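Long-range contact in deoxyhypusine hydroxylase (Homo sapiens, PDB 4D50), which hydroxylates the deoxyhypusine side chain of the translation factor eIF5A at a diiron centre, completing the formation of hypusine: residues 153-167 with 178-190. Sequence-based numbering, arbitrary orientation.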
ATOM      1  N   ASP A 153       7.052   5.078   3.727  1.00  9.86           N
ATOM      2  CA  ASP A 153       7.160   4.814   2.294  1.00 10.18           C
ATOM      3  C   ASP A 153       8.270   3.851   2.004  1.00  9.19           C
ATOM      4  O   ASP A 153       9.231   3.719   2.809  1.00  9.84           O
ATOM      5  CB  ASP A 153       7.418   6.142   1.541  1.00  9.85           C
ATOM      6  CG  ASP A 153       6.285   7.169   1.727  1.00 11.59           C
ATOM      7  OD1 ASP A 153       5.082   6.740   1.941  1.00 12.34           O
ATOM      8  OD2 ASP A 153       6.593   8.357   1.729  1.00 11.40           O
ATOM      9  N   PRO A 154       8.227   3.169   0.857  1.00  8.68           N
ATOM     10  CA  PRO A 154       9.295   2.233   0.566  1.00  9.85           C
ATOM     11  C   PRO A 154      10.616   2.843   0.196  1.00  9.64           C
ATOM     12  O   PRO A 154      11.545   2.094   0.076  1.00 11.71           O
ATOM     13  CB  PRO A 154       8.777   1.469  -0.663  1.00  9.85           C
ATOM     14  CG  PRO A 154       7.616   2.260  -1.160  1.00  9.59           C
ATOM     15  CD  PRO A 154       7.046   2.904   0.007  1.00  9.05           C
ATOM     16  N   ALA A 155      10.653   4.145  -0.065  1.00  9.54           N
ATOM     17  CA  ALA A 155      11.856   4.885  -0.391  1.00  9.84           C
ATOM     18  C   ALA A 155      11.717   6.292   0.036  1.00  9.80           C
ATOM     19  O   ALA A 155      10.664   6.813   0.034  1.00  9.65           O
ATOM     20  CB  ALA A 155      12.263   4.834  -1.845  1.00  9.79           C
ATOM     21  N   PRO A 156      12.850   6.886   0.494  1.00  9.38           N
ATOM     22  CA  PRO A 156      12.840   8.269   0.944  1.00  9.21           C
ATOM     23  C   PRO A 156      12.823   9.193  -0.268  1.00  8.41           C
ATOM     24  O   PRO A 156      13.255   8.804  -1.308  1.00  7.53           O
ATOM     25  CB  PRO A 156      14.192   8.423   1.653  1.00 10.18           C
ATOM     26  CG  PRO A 156      15.069   7.422   0.954  1.00  9.82           C
ATOM     27  CD  PRO A 156      14.157   6.253   0.709  1.00 10.50           C
ATOM     28  N   PRO A 157      12.255  10.364  -0.129  1.00  7.74           N
ATOM     29  CA  PRO A 157      12.119  11.219  -1.321  1.00  8.49           C
ATOM     30  C   PRO A 157      13.471  11.664  -1.826  1.00  8.76           C
ATOM     31  O   PRO A 157      14.396  11.844  -0.999  1.00  9.87           O
ATOM     32  CB  PRO A 157      11.323  12.418  -0.803  1.00  9.25           C
ATOM     33  CG  PRO A 157      11.589  12.494   0.642  1.00  9.20           C
ATOM     34  CD  PRO A 157      11.790  11.050   1.089  1.00  8.61           C
ATOM     35  N   ALA A 158      13.581  11.795  -3.132  1.00  9.09           N
ATOM     36  CA  ALA A 158      14.784  12.351  -3.790  1.00  9.64           C
ATOM     37  C   ALA A 158      15.014  13.771  -3.302  1.00  9.96           C
ATOM     38  O   ALA A 158      14.069  14.459  -2.922  1.00  9.36           O
ATOM     39  CB  ALA A 158      14.669  12.304  -5.302  1.00  9.41           C
ATOM     40  N   GLU A 159      16.292  14.186  -3.196  1.00 11.90           N
ATOM     41  CA  GLU A 159      16.590  15.544  -2.828  1.00 13.60           C
ATOM     42  C   GLU A 159      16.290  16.628  -3.941  1.00 13.24           C
ATOM     43  O   GLU A 159      15.939  17.769  -3.628  1.00 13.40           O
ATOM     44  CB  GLU A 159      18.067  15.661  -2.377  1.00 13.23           C
ATOM     45  CG  GLU A 159      18.324  15.039  -0.998  1.00 15.20           C
ATOM     46  CD  GLU A 159      17.669  15.764   0.148  1.00 18.22           C
ATOM     47  OE1 GLU A 159      17.349  16.925   0.046  1.00 21.73           O
ATOM     48  OE2 GLU A 159      17.441  15.151   1.211  1.00 24.88           O
ATOM     49  N   GLU A 160      16.303  16.221  -5.168  1.00 15.12           N
ATOM     50  CA  GLU A 160      16.014  17.102  -6.283  1.00 16.53           C
ATOM     51  C   GLU A 160      14.597  17.708  -6.127  1.00 18.10           C
ATOM     52  O   GLU A 160      13.650  16.967  -5.841  1.00 17.27           O
ATOM     53  CB  GLU A 160      16.173  16.334  -7.597  1.00 15.61           C
ATOM     54  CG  GLU A 160      15.705  17.040  -8.856  1.00 18.23           C
ATOM     55  CD  GLU A 160      16.522  18.287  -9.173  1.00 18.84           C
ATOM     56  OE1 GLU A 160      17.652  18.117  -9.596  1.00 20.78           O
ATOM     57  OE2 GLU A 160      16.033  19.416  -8.935  1.00 19.82           O
ATOM     58  N   ARG A 161      14.469  19.025  -6.324  1.00 17.15           N
ATOM     59  CA  ARG A 161      13.169  19.701  -6.156  1.00 19.44           C
ATOM     60  C   ARG A 161      12.517  20.138  -7.446  1.00 20.08           C
ATOM     61  O   ARG A 161      11.259  20.349  -7.502  1.00 19.95           O
ATOM     62  CB  ARG A 161      13.305  20.884  -5.231  1.00 20.98           C
ATOM     63  CG  ARG A 161      13.645  20.452  -3.807  1.00 24.19           C
ATOM     64  CD  ARG A 161      13.898  21.685  -2.974  1.00 27.88           C
ATOM     65  NE  ARG A 161      14.440  21.327  -1.651  1.00 31.53           N
ATOM     66  CZ  ARG A 161      15.041  22.171  -0.821  1.00 32.66           C
ATOM     67  NH1 ARG A 161      15.208  23.456  -1.160  1.00 36.81           N
ATOM     68  NH2 ARG A 161      15.463  21.735   0.360  1.00 32.40           N
ATOM     69  N   ASP A 162      13.313  20.165  -8.498  1.00 18.74           N
ATOM     70  CA  ASP A 162      12.771  20.494  -9.796  1.00 18.97           C
ATOM     71  C   ASP A 162      11.868  19.353 -10.340  1.00 17.68           C
ATOM     72  O   ASP A 162      12.332  18.251 -10.617  1.00 16.80           O
ATOM     73  CB  ASP A 162      13.842  20.758 -10.833  1.00 18.83           C
ATOM     74  CG  ASP A 162      13.258  21.297 -12.129  1.00 19.36           C
ATOM     75  OD1 ASP A 162      12.864  22.469 -12.129  1.00 22.06           O
ATOM     76  OD2 ASP A 162      13.142  20.572 -13.109  1.00 18.17           O
ATOM     77  N   VAL A 163      10.618  19.682 -10.574  1.00 17.64           N
ATOM     78  CA  VAL A 163       9.607  18.709 -11.052  1.00 16.34           C
ATOM     79  C   VAL A 163      10.054  18.118 -12.389  1.00 15.56           C
ATOM     80  O   VAL A 163       9.920  16.908 -12.620  1.00 13.61           O
ATOM     81  CB  VAL A 163       8.197  19.295 -11.158  1.00 19.01           C
ATOM     82  CG1 VAL A 163       7.263  18.395 -11.995  1.00 19.26           C
ATOM     83  CG2 VAL A 163       7.636  19.484  -9.765  1.00 18.66           C
ATOM     84  N   GLY A 164      10.570  18.942 -13.313  1.00 15.10           N
ATOM     85  CA  GLY A 164      10.942  18.381 -14.632  1.00 15.43           C
ATOM     86  C   GLY A 164      12.078  17.368 -14.552  1.00 14.61           C
ATOM     87  O   GLY A 164      12.017  16.312 -15.141  1.00 13.54           O
ATOM     88  N   ARG A 165      13.105  17.683 -13.750  1.00 16.17           N
ATOM     89  CA  ARG A 165      14.188  16.741 -13.462  1.00 15.75           C
ATOM     90  C   ARG A 165      13.745  15.461 -12.683  1.00 13.40           C
ATOM     91  O   ARG A 165      14.217  14.360 -12.978  1.00 12.78           O
ATOM     92  CB  ARG A 165      15.265  17.448 -12.634  1.00 18.00           C
ATOM     93  CG  ARG A 165      16.032  18.522 -13.404  1.00 23.55           C
ATOM     94  CD  ARG A 165      17.206  19.002 -12.558  1.00 25.68           C
ATOM     95  NE  ARG A 165      17.835  20.276 -12.962  1.00 34.33           N
ATOM     96  CZ  ARG A 165      17.632  21.475 -12.386  1.00 39.01           C
ATOM     97  NH1 ARG A 165      16.763  21.647 -11.390  1.00 42.85           N
ATOM     98  NH2 ARG A 165      18.285  22.544 -12.844  1.00 44.75           N
ATOM     99  N   LEU A 166      12.811  15.624 -11.767  1.00 13.72           N
ATOM    100  CA  LEU A 166      12.187  14.441 -11.103  1.00 11.82           C
ATOM    101  C   LEU A 166      11.429  13.537 -12.096  1.00 10.66           C
ATOM    102  O   LEU A 166      11.494  12.279 -12.035  1.00 10.40           O
ATOM    103  CB  LEU A 166      11.246  14.895  -9.980  1.00 10.73           C
ATOM    104  CG  LEU A 166      11.919  15.545  -8.770  1.00 10.94           C
ATOM    105  CD1 LEU A 166      10.935  16.194  -7.866  1.00 10.72           C
ATOM    106  CD2 LEU A 166      12.765  14.537  -8.018  1.00 10.37           C
ATOM    107  N   ARG A 167      10.719  14.171 -13.020  1.00 11.60           N
ATOM    108  CA  ARG A 167       9.945  13.435 -14.029  1.00 12.21           C
ATOM    109  C   ARG A 167      10.906  12.631 -14.874  1.00 13.56           C
ATOM    110  O   ARG A 167      10.699  11.492 -15.178  1.00 11.32           O
ATOM    111  CB  ARG A 167       9.134  14.395 -14.876  1.00 12.90           C
ATOM    112  CG  ARG A 167       8.455  13.749 -16.068  1.00 14.87           C
ATOM    113  CD  ARG A 167       7.902  14.852 -16.974  1.00 16.25           C
ATOM    114  NE  ARG A 167       7.482  14.224 -18.216  1.00 19.16           N
ATOM    115  CZ  ARG A 167       8.318  13.797 -19.181  1.00 23.65           C
ATOM    116  NH1 ARG A 167       9.658  13.912 -19.090  1.00 23.94           N
ATOM    117  NH2 ARG A 167       7.802  13.203 -20.247  1.00 26.36           N
ATOM    118  N   PHE A 178      15.007   1.755  -7.135  1.00 11.26           N
ATOM    119  CA  PHE A 178      14.979   2.531  -5.920  1.00 10.54           C
ATOM    120  C   PHE A 178      15.087   3.992  -6.211  1.00 11.04           C
ATOM    121  O   PHE A 178      14.382   4.797  -5.580  1.00  9.35           O
ATOM    122  CB  PHE A 178      16.123   2.106  -4.991  1.00 11.08           C
ATOM    123  CG  PHE A 178      16.065   2.705  -3.627  1.00 10.45           C
ATOM    124  CD1 PHE A 178      15.133   2.280  -2.716  1.00 10.97           C
ATOM    125  CD2 PHE A 178      17.020   3.639  -3.230  1.00 11.54           C
ATOM    126  CE1 PHE A 178      15.122   2.788  -1.440  1.00 10.21           C
ATOM    127  CE2 PHE A 178      17.052   4.089  -1.950  1.00 10.33           C
ATOM    128  CZ  PHE A 178      16.108   3.656  -1.040  1.00  9.74           C
ATOM    129  N   GLU A 179      15.941   4.347  -7.161  1.00 13.09           N
ATOM    130  CA  GLU A 179      16.152   5.766  -7.461  1.00 13.88           C
ATOM    131  C   GLU A 179      14.858   6.348  -8.100  1.00 10.80           C
ATOM    132  O   GLU A 179      14.487   7.516  -7.849  1.00  8.47           O
ATOM    133  CB  GLU A 179      17.349   5.906  -8.380  1.00 16.99           C
ATOM    134  CG  GLU A 179      18.710   6.024  -7.726  1.00 23.02           C
ATOM    135  CD  GLU A 179      19.211   4.800  -6.947  1.00 30.45           C
ATOM    136  OE1 GLU A 179      18.612   3.698  -7.026  1.00 36.13           O
ATOM    137  OE2 GLU A 179      20.243   4.965  -6.240  1.00 39.44           O
ATOM    138  N   ARG A 180      14.187   5.517  -8.893  1.00 11.11           N
ATOM    139  CA  ARG A 180      12.964   5.898  -9.548  1.00 10.86           C
ATOM    140  C   ARG A 180      11.899   6.127  -8.488  1.00 10.00           C
ATOM    141  O   ARG A 180      11.085   7.035  -8.651  1.00 11.12           O
ATOM    142  CB  ARG A 180      12.502   4.855 -10.580  1.00 11.20           C
ATOM    143  CG  ARG A 180      13.565   4.616 -11.591  1.00 12.36           C
ATOM    144  CD  ARG A 180      13.107   3.647 -12.658  1.00 12.25           C
ATOM    145  NE  ARG A 180      11.982   4.128 -13.454  1.00 12.68           N
ATOM    146  CZ  ARG A 180      11.295   3.350 -14.310  1.00 14.61           C
ATOM    147  NH1 ARG A 180      11.656   2.062 -14.529  1.00 15.48           N
ATOM    148  NH2 ARG A 180      10.289   3.818 -15.024  1.00 15.66           N
ATOM    149  N   TYR A 181      11.820   5.245  -7.506  1.00  9.52           N
ATOM    150  CA  TYR A 181      10.880   5.421  -6.395  1.00  9.43           C
ATOM    151  C   TYR A 181      11.178   6.666  -5.608  1.00  8.14           C
ATOM    152  O   TYR A 181      10.288   7.389  -5.100  1.00  8.64           O
ATOM    153  CB  TYR A 181      10.898   4.199  -5.462  1.00  9.08           C
ATOM    154  CG  TYR A 181       9.924   3.104  -5.800  1.00  8.58           C
ATOM    155  CD1 TYR A 181       9.929   2.506  -7.056  1.00  9.80           C
ATOM    156  CD2 TYR A 181       9.131   2.565  -4.841  1.00  8.66           C
ATOM    157  CE1 TYR A 181       9.036   1.516  -7.390  1.00  9.99           C
ATOM    158  CE2 TYR A 181       8.228   1.551  -5.176  1.00 10.52           C
ATOM    159  CZ  TYR A 181       8.197   1.038  -6.442  1.00  9.94           C
ATOM    160  OH  TYR A 181       7.329  -0.025  -6.772  1.00 11.60           O
ATOM    161  N   ARG A 182      12.468   6.993  -5.451  1.00  8.71           N
ATOM    162  CA  ARG A 182      12.756   8.221  -4.701  1.00  7.71           C
ATOM    163  C   ARG A 182      12.192   9.480  -5.425  1.00  7.17           C
ATOM    164  O   ARG A 182      11.718  10.420  -4.806  1.00  6.56           O
ATOM    165  CB  ARG A 182      14.317   8.341  -4.525  1.00  7.44           C
ATOM    166  CG  ARG A 182      14.882   7.321  -3.587  1.00  7.54           C
ATOM    167  CD  ARG A 182      16.235   7.723  -2.995  1.00  7.72           C
ATOM    168  NE  ARG A 182      16.169   8.969  -2.260  1.00  8.48           N
ATOM    169  CZ  ARG A 182      17.255   9.603  -1.818  1.00 10.43           C
ATOM    170  NH1 ARG A 182      18.461   9.094  -2.074  1.00 12.49           N
ATOM    171  NH2 ARG A 182      17.131  10.758  -1.213  1.00 12.25           N
ATOM    172  N   ALA A 183      12.247   9.459  -6.745  1.00  6.69           N
ATOM    173  CA  ALA A 183      11.820  10.580  -7.584  1.00  6.25           C
ATOM    174  C   ALA A 183      10.280  10.602  -7.535  1.00  6.52           C
ATOM    175  O   ALA A 183       9.699  11.657  -7.459  1.00  6.43           O
ATOM    176  CB  ALA A 183      12.282  10.347  -8.990  1.00  6.48           C
ATOM    177  N   MET A 184       9.693   9.448  -7.407  1.00  7.65           N
ATOM    178  CA  MET A 184       8.223   9.279  -7.336  1.00  6.68           C
ATOM    179  C   MET A 184       7.711   9.942  -6.025  1.00  6.70           C
ATOM    180  O   MET A 184       6.761  10.729  -6.045  1.00  5.98           O
ATOM    181  CB  MET A 184       7.795   7.801  -7.350  1.00  8.12           C
ATOM    182  CG  MET A 184       6.314   7.596  -7.615  1.00  8.16           C
ATOM    183  SD  MET A 184       5.903   5.841  -7.258  1.00  9.06           S
ATOM    184  CE  MET A 184       6.788   4.975  -8.502  1.00  7.70           C
ATOM    185  N   PHE A 185       8.350   9.656  -4.888  1.00  7.36           N
ATOM    186  CA  PHE A 185       7.942  10.261  -3.637  1.00  7.60           C
ATOM    187  C   PHE A 185       8.256  11.708  -3.594  1.00  6.69           C
ATOM    188  O   PHE A 185       7.457  12.485  -3.026  1.00  5.82           O
ATOM    189  CB  PHE A 185       8.479   9.487  -2.415  1.00  8.50           C
ATOM    190  CG  PHE A 185       7.856   8.161  -2.312  1.00 10.17           C
ATOM    191  CD1 PHE A 185       6.505   8.049  -1.996  1.00 11.22           C
ATOM    192  CD2 PHE A 185       8.581   7.021  -2.612  1.00 12.14           C
ATOM    193  CE1 PHE A 185       5.876   6.819  -1.993  1.00 12.73           C
ATOM    194  CE2 PHE A 185       7.904   5.805  -2.678  1.00 13.96           C
ATOM    195  CZ  PHE A 185       6.564   5.750  -2.421  1.00 12.39           C
ATOM    196  N   ALA A 186       9.372  12.149  -4.214  1.00  7.93           N
ATOM    197  CA  ALA A 186       9.622  13.605  -4.324  1.00  7.71           C
ATOM    198  C   ALA A 186       8.581  14.345  -5.157  1.00  7.64           C
ATOM    199  O   ALA A 186       8.209  15.453  -4.819  1.00  7.85           O
ATOM    200  CB  ALA A 186      10.998  13.875  -4.908  1.00  7.53           C
ATOM    201  N   LEU A 187       8.042  13.685  -6.133  1.00  9.08           N
ATOM    202  CA  LEU A 187       6.974  14.270  -7.033  1.00  9.24           C
ATOM    203  C   LEU A 187       5.720  14.457  -6.236  1.00  9.37           C
ATOM    204  O   LEU A 187       5.119  15.482  -6.296  1.00  9.68           O
ATOM    205  CB  LEU A 187       6.779  13.421  -8.256  1.00  9.70           C
ATOM    206  CG  LEU A 187       7.813  13.656  -9.356  1.00  9.47           C
ATOM    207  CD1 LEU A 187       7.844  12.496 -10.330  1.00  9.51           C
ATOM    208  CD2 LEU A 187       7.597  14.961 -10.039  1.00 10.33           C
ATOM    209  N   ARG A 188       5.332  13.421  -5.509  1.00  8.27           N
ATOM    210  CA  ARG A 188       4.167  13.424  -4.664  1.00  8.25           C
ATOM    211  C   ARG A 188       4.274  14.603  -3.666  1.00  7.93           C
ATOM    212  O   ARG A 188       3.361  15.421  -3.523  1.00  7.23           O
ATOM    213  CB  ARG A 188       3.933  12.096  -3.997  1.00  8.05           C
ATOM    214  CG  ARG A 188       2.821  12.205  -2.959  1.00  8.44           C
ATOM    215  CD  ARG A 188       2.955  11.168  -1.832  1.00  8.37           C
ATOM    216  NE  ARG A 188       4.144  11.406  -1.030  1.00  8.89           N
ATOM    217  CZ  ARG A 188       4.670  10.535  -0.169  1.00  8.33           C
ATOM    218  NH1 ARG A 188       4.066   9.356   0.120  1.00 10.07           N
ATOM    219  NH2 ARG A 188       5.742  10.918   0.492  1.00  9.26           N
ATOM    220  N   ASN A 189       5.450  14.737  -3.024  1.00  7.74           N
ATOM    221  CA  ASN A 189       5.635  15.800  -2.051  1.00  7.76           C
ATOM    222  C   ASN A 189       5.658  17.194  -2.657  1.00  7.76           C
ATOM    223  O   ASN A 189       5.169  18.153  -1.991  1.00  8.86           O
ATOM    224  CB  ASN A 189       6.976  15.585  -1.338  1.00  7.16           C
ATOM    225  CG  ASN A 189       6.946  14.348  -0.423  1.00  7.65           C
ATOM    226  OD1 ASN A 189       5.935  13.655  -0.233  1.00  7.69           O
ATOM    227  ND2 ASN A 189       8.089  14.083   0.175  1.00  8.64           N
ATOM    228  N   ALA A 190       6.175  17.335  -3.863  1.00  8.62           N
ATOM    229  CA  ALA A 190       6.145  18.614  -4.617  1.00  8.66           C
ATOM    230  C   ALA A 190       4.753  19.117  -4.862  1.00  9.75           C
ATOM    231  O   ALA A 190       4.434  20.350  -4.627  1.00 10.10           O
ATOM    232  CB  ALA A 190       6.911  18.438  -5.922  1.00  8.25           C
TER
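With chi1 at 172° the side chain of Arg188 sets out with CG beside its carbonyl carbon, and a bend at chi3 then turns the guanidinium out from helix 177-190, across to Asp153, whose own CG stands beside the backbone N. NH1 and NH2 both grip OD2 of Asp153 end-on, NH2 at 3.0 Å, from the same face of a carboxylate plane inclined to the guanidinium. NE and NH2 also share Asn189 OD1, so the group's rotation is fixed from two sides, while NH1 reaches Gln220 and Asp153 OD1 turns to Ser151 and takes a weak bond from NH1. The carboxylate lies nearly flush with the Phe185 ring, with Asp153 CB 4.0 Å from its centroid, a CH-pi contact over the face. A leucine in place of Arg188 would probably leave the Asp153 carboxylate without its countercharge and Asn189 OD1 without either donor.

Further along, Arg182 tethers the proline-rich loop: NH2 meets Pro157 O at 3.0 Å, almost straight (174°), and NE binds Pro156 O from above its carbonyl plane. In return Ala158 N donates to Arg182 O at 2.9 Å, which also keeps its helical bond from Ala186 N on the opposite face. Ala155 CB sits 3.5 Å from Phe178 CE1. Beyond the loop, Leu166 CD2 packs on Ala186 CB at 3.6 Å and Leu166 CB on Leu187 CD2 at 3.7 Å. The axes of helix segments 163-167 and 178-190 run roughly antiparallel (148°) and approach to 9.4 Å, the pairing of successive helices characteristic of a HEAT-like alpha-solenoid, here with the Tyr181 side chain near that of the iron ligand His212.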